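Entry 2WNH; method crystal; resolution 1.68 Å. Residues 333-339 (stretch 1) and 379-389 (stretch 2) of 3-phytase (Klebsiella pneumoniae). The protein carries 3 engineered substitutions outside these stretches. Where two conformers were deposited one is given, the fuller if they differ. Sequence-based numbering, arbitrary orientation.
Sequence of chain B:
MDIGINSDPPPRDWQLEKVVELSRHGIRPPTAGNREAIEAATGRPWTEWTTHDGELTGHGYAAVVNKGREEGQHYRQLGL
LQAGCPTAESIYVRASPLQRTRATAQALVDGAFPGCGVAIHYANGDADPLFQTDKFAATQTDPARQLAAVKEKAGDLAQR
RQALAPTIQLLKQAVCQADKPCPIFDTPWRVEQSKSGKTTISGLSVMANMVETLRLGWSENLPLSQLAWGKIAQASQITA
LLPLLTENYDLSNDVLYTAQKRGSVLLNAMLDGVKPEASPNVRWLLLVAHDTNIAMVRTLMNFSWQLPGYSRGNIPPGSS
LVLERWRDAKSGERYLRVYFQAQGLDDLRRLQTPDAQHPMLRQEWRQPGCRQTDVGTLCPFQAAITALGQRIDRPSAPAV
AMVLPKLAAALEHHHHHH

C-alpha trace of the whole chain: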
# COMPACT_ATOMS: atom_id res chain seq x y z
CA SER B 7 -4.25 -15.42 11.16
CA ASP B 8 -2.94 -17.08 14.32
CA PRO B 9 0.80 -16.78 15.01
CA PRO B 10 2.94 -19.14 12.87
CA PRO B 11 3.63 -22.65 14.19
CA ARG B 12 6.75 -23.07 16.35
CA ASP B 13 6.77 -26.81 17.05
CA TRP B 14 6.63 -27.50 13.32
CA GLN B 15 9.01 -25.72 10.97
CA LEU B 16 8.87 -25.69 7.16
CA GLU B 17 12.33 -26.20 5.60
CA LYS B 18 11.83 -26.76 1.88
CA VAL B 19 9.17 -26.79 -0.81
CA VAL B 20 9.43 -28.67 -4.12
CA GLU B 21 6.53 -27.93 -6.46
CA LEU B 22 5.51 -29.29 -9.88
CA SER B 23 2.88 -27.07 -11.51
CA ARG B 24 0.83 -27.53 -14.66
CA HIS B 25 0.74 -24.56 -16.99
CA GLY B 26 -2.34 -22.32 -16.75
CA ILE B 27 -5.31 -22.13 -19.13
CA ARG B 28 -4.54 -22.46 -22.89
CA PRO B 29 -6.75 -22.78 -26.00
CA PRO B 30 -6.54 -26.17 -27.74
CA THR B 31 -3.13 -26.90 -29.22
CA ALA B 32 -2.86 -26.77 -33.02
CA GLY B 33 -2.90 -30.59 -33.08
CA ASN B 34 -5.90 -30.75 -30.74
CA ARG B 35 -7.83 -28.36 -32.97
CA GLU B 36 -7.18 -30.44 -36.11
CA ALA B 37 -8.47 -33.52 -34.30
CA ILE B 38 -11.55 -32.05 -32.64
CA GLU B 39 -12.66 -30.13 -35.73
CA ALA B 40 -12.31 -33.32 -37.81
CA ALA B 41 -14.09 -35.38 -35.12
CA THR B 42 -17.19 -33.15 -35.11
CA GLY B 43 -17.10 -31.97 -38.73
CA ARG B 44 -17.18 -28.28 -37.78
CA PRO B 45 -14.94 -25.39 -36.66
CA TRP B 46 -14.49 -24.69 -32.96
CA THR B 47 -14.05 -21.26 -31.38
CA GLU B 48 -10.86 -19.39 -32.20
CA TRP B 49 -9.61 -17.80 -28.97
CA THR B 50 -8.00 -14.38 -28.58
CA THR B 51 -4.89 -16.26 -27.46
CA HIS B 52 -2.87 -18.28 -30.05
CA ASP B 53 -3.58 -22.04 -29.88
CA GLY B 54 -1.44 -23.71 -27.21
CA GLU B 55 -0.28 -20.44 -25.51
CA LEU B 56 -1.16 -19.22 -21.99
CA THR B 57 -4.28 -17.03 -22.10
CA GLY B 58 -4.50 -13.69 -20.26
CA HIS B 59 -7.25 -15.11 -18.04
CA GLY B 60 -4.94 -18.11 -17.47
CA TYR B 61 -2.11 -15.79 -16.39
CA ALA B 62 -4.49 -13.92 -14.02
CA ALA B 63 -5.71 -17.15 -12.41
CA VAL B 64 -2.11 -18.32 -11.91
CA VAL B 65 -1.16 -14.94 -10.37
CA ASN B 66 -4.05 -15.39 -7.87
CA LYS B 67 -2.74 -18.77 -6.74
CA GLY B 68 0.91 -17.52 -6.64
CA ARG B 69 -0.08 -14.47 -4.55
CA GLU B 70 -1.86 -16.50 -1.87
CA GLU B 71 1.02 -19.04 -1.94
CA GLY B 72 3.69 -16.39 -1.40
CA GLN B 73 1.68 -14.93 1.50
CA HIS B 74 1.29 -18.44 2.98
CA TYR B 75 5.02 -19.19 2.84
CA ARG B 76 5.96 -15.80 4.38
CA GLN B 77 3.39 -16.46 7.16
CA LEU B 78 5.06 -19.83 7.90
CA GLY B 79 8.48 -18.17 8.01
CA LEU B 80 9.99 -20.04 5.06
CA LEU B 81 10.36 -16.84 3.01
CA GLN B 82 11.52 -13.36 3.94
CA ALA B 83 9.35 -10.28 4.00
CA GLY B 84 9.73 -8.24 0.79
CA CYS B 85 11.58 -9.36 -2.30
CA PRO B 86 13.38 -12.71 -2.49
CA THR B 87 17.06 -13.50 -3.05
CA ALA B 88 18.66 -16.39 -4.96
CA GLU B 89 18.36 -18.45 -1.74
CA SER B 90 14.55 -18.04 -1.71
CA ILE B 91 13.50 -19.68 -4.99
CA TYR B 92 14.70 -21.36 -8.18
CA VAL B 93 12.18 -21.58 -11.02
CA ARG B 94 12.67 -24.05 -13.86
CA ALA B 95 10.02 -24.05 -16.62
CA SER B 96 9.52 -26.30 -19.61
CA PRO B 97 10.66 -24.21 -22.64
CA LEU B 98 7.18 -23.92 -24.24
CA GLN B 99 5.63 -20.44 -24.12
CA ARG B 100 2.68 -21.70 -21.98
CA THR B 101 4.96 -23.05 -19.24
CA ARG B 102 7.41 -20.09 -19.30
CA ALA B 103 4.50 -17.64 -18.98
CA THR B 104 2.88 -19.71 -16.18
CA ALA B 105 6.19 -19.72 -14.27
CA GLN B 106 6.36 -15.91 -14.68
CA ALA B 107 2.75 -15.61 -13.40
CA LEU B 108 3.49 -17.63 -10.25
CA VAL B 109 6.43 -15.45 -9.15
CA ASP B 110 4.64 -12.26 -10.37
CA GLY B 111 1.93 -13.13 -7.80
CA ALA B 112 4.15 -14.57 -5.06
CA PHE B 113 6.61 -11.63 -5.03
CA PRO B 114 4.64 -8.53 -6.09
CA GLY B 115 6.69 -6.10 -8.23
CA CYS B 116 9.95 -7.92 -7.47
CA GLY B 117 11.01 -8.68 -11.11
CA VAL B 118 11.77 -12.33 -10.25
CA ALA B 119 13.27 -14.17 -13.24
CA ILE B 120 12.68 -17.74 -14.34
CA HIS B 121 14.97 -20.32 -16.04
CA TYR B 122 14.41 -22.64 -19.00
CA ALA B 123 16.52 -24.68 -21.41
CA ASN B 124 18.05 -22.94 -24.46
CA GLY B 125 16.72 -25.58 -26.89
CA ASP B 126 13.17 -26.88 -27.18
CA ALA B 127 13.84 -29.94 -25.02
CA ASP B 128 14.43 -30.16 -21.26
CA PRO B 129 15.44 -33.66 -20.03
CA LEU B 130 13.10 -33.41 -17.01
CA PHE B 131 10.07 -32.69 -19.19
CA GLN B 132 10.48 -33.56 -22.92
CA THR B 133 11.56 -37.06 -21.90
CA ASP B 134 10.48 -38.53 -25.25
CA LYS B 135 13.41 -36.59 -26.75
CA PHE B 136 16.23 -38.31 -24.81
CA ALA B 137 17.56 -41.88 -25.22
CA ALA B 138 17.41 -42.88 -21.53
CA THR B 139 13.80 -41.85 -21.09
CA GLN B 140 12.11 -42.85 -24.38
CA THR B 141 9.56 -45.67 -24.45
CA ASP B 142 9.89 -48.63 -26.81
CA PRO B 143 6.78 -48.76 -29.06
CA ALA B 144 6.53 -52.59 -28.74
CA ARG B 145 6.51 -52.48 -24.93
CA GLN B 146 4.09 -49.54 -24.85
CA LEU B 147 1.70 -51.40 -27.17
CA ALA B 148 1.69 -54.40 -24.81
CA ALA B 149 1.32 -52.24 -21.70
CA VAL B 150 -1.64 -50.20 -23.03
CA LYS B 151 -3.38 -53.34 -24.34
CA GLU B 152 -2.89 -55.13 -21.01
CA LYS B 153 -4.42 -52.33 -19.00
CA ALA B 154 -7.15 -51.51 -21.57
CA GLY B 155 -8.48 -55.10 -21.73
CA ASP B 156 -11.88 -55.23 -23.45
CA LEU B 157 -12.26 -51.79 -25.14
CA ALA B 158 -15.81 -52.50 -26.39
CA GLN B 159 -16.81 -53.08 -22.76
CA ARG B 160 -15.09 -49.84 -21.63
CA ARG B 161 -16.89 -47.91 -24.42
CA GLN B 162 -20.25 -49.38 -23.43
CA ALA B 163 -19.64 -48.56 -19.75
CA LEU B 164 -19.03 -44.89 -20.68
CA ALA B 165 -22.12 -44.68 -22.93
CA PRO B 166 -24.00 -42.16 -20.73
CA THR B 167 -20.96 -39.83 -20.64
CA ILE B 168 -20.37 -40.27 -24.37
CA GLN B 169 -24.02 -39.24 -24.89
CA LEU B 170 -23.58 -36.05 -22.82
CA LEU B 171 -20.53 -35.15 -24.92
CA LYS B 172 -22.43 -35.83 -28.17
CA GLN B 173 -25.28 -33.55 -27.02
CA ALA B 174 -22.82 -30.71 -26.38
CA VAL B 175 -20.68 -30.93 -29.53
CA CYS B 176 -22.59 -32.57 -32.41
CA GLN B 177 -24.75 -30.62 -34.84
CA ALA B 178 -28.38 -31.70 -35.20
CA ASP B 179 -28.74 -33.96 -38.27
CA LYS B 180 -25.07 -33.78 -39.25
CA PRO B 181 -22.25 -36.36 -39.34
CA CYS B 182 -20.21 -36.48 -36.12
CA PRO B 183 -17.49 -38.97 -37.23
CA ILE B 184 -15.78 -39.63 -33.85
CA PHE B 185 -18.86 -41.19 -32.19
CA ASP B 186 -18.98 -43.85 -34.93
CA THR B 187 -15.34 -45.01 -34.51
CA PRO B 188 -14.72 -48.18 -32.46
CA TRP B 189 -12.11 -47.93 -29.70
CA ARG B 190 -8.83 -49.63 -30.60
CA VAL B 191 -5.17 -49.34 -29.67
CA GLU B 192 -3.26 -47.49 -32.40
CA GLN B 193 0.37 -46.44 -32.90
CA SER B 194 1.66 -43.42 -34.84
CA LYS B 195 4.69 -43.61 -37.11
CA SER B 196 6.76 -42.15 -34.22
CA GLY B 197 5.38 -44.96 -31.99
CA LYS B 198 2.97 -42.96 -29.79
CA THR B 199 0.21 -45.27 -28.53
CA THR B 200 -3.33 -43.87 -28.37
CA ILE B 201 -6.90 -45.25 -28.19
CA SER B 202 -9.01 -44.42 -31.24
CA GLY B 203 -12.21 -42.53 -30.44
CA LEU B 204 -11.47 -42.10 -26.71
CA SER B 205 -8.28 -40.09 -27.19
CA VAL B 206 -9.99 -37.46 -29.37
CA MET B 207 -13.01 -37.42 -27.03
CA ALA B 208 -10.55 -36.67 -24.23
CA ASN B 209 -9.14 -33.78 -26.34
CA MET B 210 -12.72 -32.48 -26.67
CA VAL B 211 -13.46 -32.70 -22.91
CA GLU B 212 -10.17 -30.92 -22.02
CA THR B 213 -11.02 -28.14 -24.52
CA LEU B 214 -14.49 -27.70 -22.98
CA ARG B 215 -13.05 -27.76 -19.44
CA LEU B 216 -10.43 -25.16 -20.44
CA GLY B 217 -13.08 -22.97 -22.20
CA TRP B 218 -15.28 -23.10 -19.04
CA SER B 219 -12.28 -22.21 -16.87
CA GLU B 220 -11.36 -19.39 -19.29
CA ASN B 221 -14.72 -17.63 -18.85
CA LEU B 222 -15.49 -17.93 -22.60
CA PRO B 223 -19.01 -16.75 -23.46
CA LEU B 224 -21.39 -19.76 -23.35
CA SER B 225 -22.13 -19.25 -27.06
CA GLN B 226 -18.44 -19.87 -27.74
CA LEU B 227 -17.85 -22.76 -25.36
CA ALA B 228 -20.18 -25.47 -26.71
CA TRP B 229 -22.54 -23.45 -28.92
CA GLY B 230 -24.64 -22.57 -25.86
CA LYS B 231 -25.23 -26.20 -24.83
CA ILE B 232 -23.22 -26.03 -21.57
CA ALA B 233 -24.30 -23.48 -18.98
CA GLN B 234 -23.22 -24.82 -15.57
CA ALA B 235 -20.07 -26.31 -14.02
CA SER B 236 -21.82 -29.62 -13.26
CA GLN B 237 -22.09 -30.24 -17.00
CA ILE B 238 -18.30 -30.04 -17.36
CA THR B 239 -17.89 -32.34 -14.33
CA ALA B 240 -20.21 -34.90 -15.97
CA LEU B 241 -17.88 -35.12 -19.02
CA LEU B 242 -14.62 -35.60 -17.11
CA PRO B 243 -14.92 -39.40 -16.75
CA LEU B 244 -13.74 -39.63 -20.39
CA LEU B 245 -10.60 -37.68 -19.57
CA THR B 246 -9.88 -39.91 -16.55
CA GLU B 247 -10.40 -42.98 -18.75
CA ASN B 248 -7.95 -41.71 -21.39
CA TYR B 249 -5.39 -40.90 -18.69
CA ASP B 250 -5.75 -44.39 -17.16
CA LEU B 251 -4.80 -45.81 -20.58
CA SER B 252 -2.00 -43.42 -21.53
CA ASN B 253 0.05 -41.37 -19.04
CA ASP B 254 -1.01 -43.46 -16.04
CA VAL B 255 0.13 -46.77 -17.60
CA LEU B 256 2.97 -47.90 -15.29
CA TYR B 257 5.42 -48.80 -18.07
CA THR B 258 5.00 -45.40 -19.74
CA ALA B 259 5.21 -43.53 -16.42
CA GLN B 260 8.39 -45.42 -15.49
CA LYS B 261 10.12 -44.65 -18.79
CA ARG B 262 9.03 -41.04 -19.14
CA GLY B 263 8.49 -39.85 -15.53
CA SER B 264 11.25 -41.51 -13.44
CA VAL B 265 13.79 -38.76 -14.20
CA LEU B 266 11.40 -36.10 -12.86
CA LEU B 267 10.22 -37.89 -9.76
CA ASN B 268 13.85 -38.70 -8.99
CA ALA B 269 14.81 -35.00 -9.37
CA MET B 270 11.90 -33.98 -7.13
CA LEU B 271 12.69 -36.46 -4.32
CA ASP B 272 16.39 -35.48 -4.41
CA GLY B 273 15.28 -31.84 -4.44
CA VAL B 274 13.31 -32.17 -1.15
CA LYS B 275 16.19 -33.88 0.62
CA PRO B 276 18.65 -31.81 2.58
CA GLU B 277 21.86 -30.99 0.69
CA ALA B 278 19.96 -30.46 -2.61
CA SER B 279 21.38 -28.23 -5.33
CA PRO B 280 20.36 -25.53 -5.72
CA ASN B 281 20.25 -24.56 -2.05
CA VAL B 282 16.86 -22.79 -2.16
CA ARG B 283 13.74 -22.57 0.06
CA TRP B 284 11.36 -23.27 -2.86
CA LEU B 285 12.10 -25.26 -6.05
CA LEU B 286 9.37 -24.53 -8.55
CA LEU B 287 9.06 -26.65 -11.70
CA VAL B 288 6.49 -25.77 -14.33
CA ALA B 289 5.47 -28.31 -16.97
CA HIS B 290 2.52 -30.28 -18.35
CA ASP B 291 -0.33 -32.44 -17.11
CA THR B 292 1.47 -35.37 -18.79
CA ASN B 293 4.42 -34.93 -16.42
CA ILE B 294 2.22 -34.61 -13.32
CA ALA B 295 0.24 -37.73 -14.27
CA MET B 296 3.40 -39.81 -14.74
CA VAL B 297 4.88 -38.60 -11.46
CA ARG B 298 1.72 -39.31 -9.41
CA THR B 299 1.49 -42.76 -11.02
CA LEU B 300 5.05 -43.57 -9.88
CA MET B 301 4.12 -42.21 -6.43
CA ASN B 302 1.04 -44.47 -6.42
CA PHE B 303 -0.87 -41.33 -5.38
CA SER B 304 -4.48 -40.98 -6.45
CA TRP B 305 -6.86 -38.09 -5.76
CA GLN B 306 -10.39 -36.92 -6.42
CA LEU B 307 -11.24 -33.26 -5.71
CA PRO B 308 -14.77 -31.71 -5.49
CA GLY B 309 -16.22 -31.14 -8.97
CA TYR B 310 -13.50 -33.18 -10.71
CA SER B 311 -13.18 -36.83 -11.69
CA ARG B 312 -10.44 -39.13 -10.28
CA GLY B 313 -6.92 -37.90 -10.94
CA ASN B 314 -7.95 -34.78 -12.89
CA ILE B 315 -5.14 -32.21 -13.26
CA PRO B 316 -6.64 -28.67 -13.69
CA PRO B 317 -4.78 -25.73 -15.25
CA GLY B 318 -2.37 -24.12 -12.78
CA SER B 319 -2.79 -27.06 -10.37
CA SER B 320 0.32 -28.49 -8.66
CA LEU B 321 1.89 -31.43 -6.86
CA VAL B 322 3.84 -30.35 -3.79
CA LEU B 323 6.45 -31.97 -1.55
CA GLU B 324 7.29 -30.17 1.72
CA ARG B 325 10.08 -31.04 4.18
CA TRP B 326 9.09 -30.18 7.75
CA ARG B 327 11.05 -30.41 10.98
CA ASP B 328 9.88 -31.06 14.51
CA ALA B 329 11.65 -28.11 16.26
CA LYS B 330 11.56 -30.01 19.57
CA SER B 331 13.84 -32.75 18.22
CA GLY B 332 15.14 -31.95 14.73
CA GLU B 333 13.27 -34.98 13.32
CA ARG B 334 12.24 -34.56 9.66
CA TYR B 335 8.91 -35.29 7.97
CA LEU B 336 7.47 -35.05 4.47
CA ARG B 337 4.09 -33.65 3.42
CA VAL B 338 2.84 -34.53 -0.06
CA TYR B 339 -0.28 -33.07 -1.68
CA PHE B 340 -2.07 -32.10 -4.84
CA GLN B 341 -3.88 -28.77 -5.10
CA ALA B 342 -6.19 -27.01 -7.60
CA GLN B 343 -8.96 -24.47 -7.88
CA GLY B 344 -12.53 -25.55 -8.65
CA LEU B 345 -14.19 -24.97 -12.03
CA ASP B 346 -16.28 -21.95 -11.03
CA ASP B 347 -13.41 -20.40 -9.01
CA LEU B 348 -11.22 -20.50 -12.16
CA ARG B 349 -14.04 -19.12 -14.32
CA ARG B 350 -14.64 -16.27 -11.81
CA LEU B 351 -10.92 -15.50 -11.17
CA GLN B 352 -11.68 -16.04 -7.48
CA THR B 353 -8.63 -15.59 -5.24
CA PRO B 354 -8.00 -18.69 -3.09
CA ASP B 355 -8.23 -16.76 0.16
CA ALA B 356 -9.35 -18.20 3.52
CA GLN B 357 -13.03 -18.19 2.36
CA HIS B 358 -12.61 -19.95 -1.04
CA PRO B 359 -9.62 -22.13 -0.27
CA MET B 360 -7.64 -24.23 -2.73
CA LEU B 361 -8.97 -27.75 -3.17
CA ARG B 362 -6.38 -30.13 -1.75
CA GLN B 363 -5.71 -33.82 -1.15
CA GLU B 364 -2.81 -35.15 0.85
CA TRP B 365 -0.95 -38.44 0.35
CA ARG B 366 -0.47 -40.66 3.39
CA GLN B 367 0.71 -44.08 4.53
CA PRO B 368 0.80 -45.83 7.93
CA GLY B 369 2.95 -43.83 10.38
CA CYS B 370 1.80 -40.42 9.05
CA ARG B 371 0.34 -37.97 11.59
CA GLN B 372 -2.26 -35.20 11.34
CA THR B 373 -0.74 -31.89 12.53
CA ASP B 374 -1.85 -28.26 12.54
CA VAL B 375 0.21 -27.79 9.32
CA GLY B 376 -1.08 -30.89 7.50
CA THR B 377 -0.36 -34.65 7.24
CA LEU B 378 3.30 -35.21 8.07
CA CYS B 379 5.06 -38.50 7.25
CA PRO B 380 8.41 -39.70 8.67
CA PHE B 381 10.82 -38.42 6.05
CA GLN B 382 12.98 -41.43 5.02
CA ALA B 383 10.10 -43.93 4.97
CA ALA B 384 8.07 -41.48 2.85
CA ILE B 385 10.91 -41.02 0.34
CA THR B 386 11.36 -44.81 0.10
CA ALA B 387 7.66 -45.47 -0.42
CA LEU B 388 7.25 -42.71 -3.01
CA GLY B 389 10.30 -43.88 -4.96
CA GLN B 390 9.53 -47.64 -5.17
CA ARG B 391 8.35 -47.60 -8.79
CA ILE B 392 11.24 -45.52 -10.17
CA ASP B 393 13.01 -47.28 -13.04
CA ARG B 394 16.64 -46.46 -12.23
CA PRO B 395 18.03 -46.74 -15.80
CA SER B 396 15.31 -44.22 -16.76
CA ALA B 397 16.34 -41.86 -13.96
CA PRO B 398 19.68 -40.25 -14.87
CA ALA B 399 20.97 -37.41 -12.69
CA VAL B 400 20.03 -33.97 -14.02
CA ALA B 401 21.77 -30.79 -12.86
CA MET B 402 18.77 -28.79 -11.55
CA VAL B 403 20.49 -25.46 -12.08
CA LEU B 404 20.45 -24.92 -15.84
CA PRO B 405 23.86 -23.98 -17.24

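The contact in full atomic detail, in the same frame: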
# COMPACT_ATOMS: atom_id res chain seq x y z
N GLU B 333 13.73 -33.88 14.18
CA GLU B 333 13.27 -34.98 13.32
C GLU B 333 12.51 -34.47 12.09
O GLU B 333 11.65 -33.60 12.23
CB GLU B 333 12.35 -35.93 14.11
CG GLU B 333 12.18 -37.33 13.49
CD GLU B 333 13.48 -38.16 13.45
OE1 GLU B 333 14.25 -38.16 14.45
OE2 GLU B 333 13.71 -38.82 12.42
N ARG B 334 12.80 -35.04 10.91
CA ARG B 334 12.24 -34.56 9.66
C ARG B 334 11.08 -35.42 9.14
O ARG B 334 11.03 -36.65 9.36
CB ARG B 334 13.33 -34.42 8.60
CG ARG B 334 14.24 -33.24 8.90
CD ARG B 334 15.48 -33.28 8.09
NE ARG B 334 16.05 -31.94 7.99
CZ ARG B 334 17.36 -31.68 7.86
NH1 ARG B 334 18.25 -32.67 7.87
NH2 ARG B 334 17.77 -30.42 7.75
N TYR B 335 10.14 -34.73 8.49
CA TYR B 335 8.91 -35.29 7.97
C TYR B 335 8.67 -34.76 6.57
O TYR B 335 9.20 -33.72 6.21
CB TYR B 335 7.74 -34.87 8.85
CG TYR B 335 7.73 -35.55 10.19
CD1 TYR B 335 8.57 -35.10 11.22
CD2 TYR B 335 6.89 -36.65 10.43
CE1 TYR B 335 8.58 -35.73 12.47
CE2 TYR B 335 6.89 -37.28 11.68
CZ TYR B 335 7.74 -36.82 12.68
OH TYR B 335 7.76 -37.43 13.91
N LEU B 336 7.86 -35.47 5.80
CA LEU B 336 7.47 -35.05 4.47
C LEU B 336 5.95 -34.89 4.44
O LEU B 336 5.23 -35.67 5.04
CB LEU B 336 7.94 -36.10 3.46
CG LEU B 336 7.78 -35.75 1.98
CD1 LEU B 336 8.75 -34.63 1.60
CD2 LEU B 336 8.00 -36.99 1.11
N ARG B 337 5.50 -33.83 3.77
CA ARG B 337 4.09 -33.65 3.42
C ARG B 337 3.98 -33.65 1.91
O ARG B 337 4.81 -33.05 1.22
CB ARG B 337 3.59 -32.31 3.99
CG ARG B 337 2.17 -31.99 3.65
CD ARG B 337 1.71 -30.77 4.39
NE ARG B 337 0.33 -30.47 4.05
CZ ARG B 337 -0.10 -29.27 3.67
NH1 ARG B 337 0.76 -28.26 3.55
NH2 ARG B 337 -1.38 -29.11 3.39
N VAL B 338 2.97 -34.35 1.38
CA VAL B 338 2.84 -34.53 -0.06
C VAL B 338 1.38 -34.26 -0.40
O VAL B 338 0.48 -34.84 0.20
CB VAL B 338 3.19 -35.99 -0.46
CG1 VAL B 338 3.01 -36.18 -1.96
CG2 VAL B 338 4.61 -36.31 -0.05
N TYR B 339 1.12 -33.35 -1.34
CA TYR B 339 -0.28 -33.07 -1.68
C TYR B 339 -0.46 -32.58 -3.09
O TYR B 339 0.50 -32.19 -3.76
CB TYR B 339 -0.92 -32.09 -0.67
CG TYR B 339 -0.25 -30.75 -0.55
CD1 TYR B 339 0.80 -30.56 0.34
CD2 TYR B 339 -0.69 -29.66 -1.31
CE1 TYR B 339 1.41 -29.33 0.47
CE2 TYR B 339 -0.09 -28.39 -1.17
CZ TYR B 339 0.97 -28.26 -0.29
OH TYR B 339 1.60 -27.04 -0.09
N CYS B 379 4.63 -37.10 7.35
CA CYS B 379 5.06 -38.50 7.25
C CYS B 379 6.56 -38.61 7.55
O CYS B 379 7.36 -37.86 6.98
CB CYS B 379 4.76 -39.00 5.83
SG CYS B 379 2.98 -38.87 5.42
N PRO B 380 6.97 -39.55 8.44
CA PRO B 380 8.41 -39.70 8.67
C PRO B 380 9.19 -39.69 7.37
O PRO B 380 8.90 -40.45 6.43
CB PRO B 380 8.49 -41.05 9.41
CG PRO B 380 7.23 -41.05 10.21
CD PRO B 380 6.19 -40.49 9.27
N PHE B 381 10.21 -38.84 7.32
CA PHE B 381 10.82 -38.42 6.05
C PHE B 381 11.41 -39.57 5.23
O PHE B 381 11.04 -39.73 4.06
CB PHE B 381 11.88 -37.32 6.29
CG PHE B 381 12.47 -36.76 5.03
CD1 PHE B 381 11.83 -35.70 4.36
CD2 PHE B 381 13.65 -37.28 4.50
CE1 PHE B 381 12.37 -35.17 3.17
CE2 PHE B 381 14.21 -36.75 3.32
CZ PHE B 381 13.56 -35.71 2.65
N GLN B 382 12.32 -40.37 5.81
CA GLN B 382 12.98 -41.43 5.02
C GLN B 382 12.02 -42.50 4.49
O GLN B 382 12.10 -42.91 3.32
CB GLN B 382 14.12 -42.11 5.79
CG GLN B 382 14.98 -43.00 4.90
CD GLN B 382 15.36 -42.32 3.58
OE1 GLN B 382 15.99 -41.25 3.59
NE2 GLN B 382 14.96 -42.91 2.45
N ALA B 383 11.13 -42.96 5.36
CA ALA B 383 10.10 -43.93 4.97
C ALA B 383 9.19 -43.40 3.86
O ALA B 383 8.71 -44.17 3.04
CB ALA B 383 9.26 -44.33 6.19
N ALA B 384 8.92 -42.09 3.87
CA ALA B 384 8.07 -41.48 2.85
C ALA B 384 8.80 -41.46 1.51
O ALA B 384 8.24 -41.86 0.47
CB ALA B 384 7.65 -40.08 3.27
N ILE B 385 10.05 -41.01 1.53
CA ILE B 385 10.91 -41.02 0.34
C ILE B 385 11.01 -42.42 -0.28
O ILE B 385 10.86 -42.58 -1.49
CB ILE B 385 12.31 -40.47 0.67
CG1 ILE B 385 12.20 -39.00 1.14
CG2 ILE B 385 13.27 -40.64 -0.51
CD1 ILE B 385 11.84 -37.99 0.05
N THR B 386 11.25 -43.42 0.56
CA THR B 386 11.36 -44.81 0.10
C THR B 386 10.08 -45.30 -0.54
O THR B 386 10.11 -45.90 -1.62
CB THR B 386 11.75 -45.74 1.26
OG1 THR B 386 13.04 -45.35 1.74
CG2 THR B 386 11.82 -47.21 0.78
N ALA B 387 8.95 -45.06 0.12
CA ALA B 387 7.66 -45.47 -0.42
C ALA B 387 7.33 -44.78 -1.74
O ALA B 387 6.87 -45.42 -2.70
CB ALA B 387 6.54 -45.26 0.61
N LEU B 388 7.58 -43.47 -1.80
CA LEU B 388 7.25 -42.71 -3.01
C LEU B 388 8.13 -43.08 -4.21
O LEU B 388 7.72 -42.89 -5.37
CB LEU B 388 7.35 -41.20 -2.74
CG LEU B 388 6.24 -40.66 -1.83
CD1 LEU B 388 6.66 -39.27 -1.31
CD2 LEU B 388 4.87 -40.60 -2.48
N GLY B 389 9.33 -43.57 -3.92
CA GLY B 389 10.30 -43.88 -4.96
C GLY B 389 10.34 -45.32 -5.45
O GLY B 389 11.13 -45.63 -6.33

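Contact between the strand around Leu 336 and the segment 379-389 of Klebsiella pneumoniae 3-phytase, where a short antiparallel strand pairing passes directly into a helix that packs on the same strand. Together the two stretches bury 464 Å², and Leu 336, Phe 381 and Tyr 335 cover the most surface. The backbones are joined first. Leu 336 and Cys 379 form a hydrogen-bonded antiparallel pair: Leu 336 N donates to Cys 379 O at 2.7 Å, and Cys 379 N donates to Leu 336 O at 2.8 Å, closing a ring of two short bonds between the same two residues. The next pair, Tyr 335 with Pro 380, is of the non-hydrogen-bonded kind, so the proline, which has no amide hydrogen to give, occupies a position where none is required. A CA-H...O contact from Tyr 335 CA to Cys 379 O, 3.2 Å, lies beside the stronger bond that the same carbonyl accepts.

At Pro 380, the N-cap residue, the chain leaves the strand and turns into helix 381-388. The first helical residue still reaches back: Phe 381 N donates to Arg 334 O at 3.1 Å. An amide in the first turn has no carbonyl of its own helix to bond, and here the strand supplies one. From this junction the helix runs at 42° to the strand, with a closest approach of 7.0 Å between axes, and its own bonding starts with Ala 384 N to Pro 380 O at 3.0 Å.

Leu 336 is the centre of the apolar contact, with 116 Å² covered. Its side chain lies on the same face of the sheet as that of Cys 379, and its two methyl groups meet different parts of the helix. Leu 336 CD1 approaches Phe 381 CE1 at 4.0 Å, while Leu 336 CD2 lies 3.8 Å from Ala 384 CB, 4.1 Å from Ile 385 CD1 and 3.6 Å from Leu 388 CD1. The spacing of these helical partners, 381, 384, 385 and 388, is that of one side of a helix, so successive turns present carbon to a single leucine. Two residues along the strand, Val 338 continues the patch, its CG2 3.8 Å from Leu 388 CD1.

Phe 381, with 76 Å² covered, has its CA-to-CB bond pointing toward the strand at the start of the helix. Tyr 335 O sits at the edge of its ring, near the plane and 3.8 Å from Phe 381 CD1, where the slightly positive ring hydrogens suit a carbonyl oxygen. The CB atoms of Arg 334 and Phe 381 are 4.0 Å apart, but the arginine's end leads away and bonds elsewhere in the structure.

The CA-to-CB bond of Tyr 335, a residue with 58 Å² covered, points sideways. Its ring lies obliquely beside the incoming backbone, with Tyr 335 CD2 3.5 Å from Pro 380 N and Tyr 335 CE2 4.1 Å from Pro 380 CG, an apolar contact beside the strand-to-helix turn.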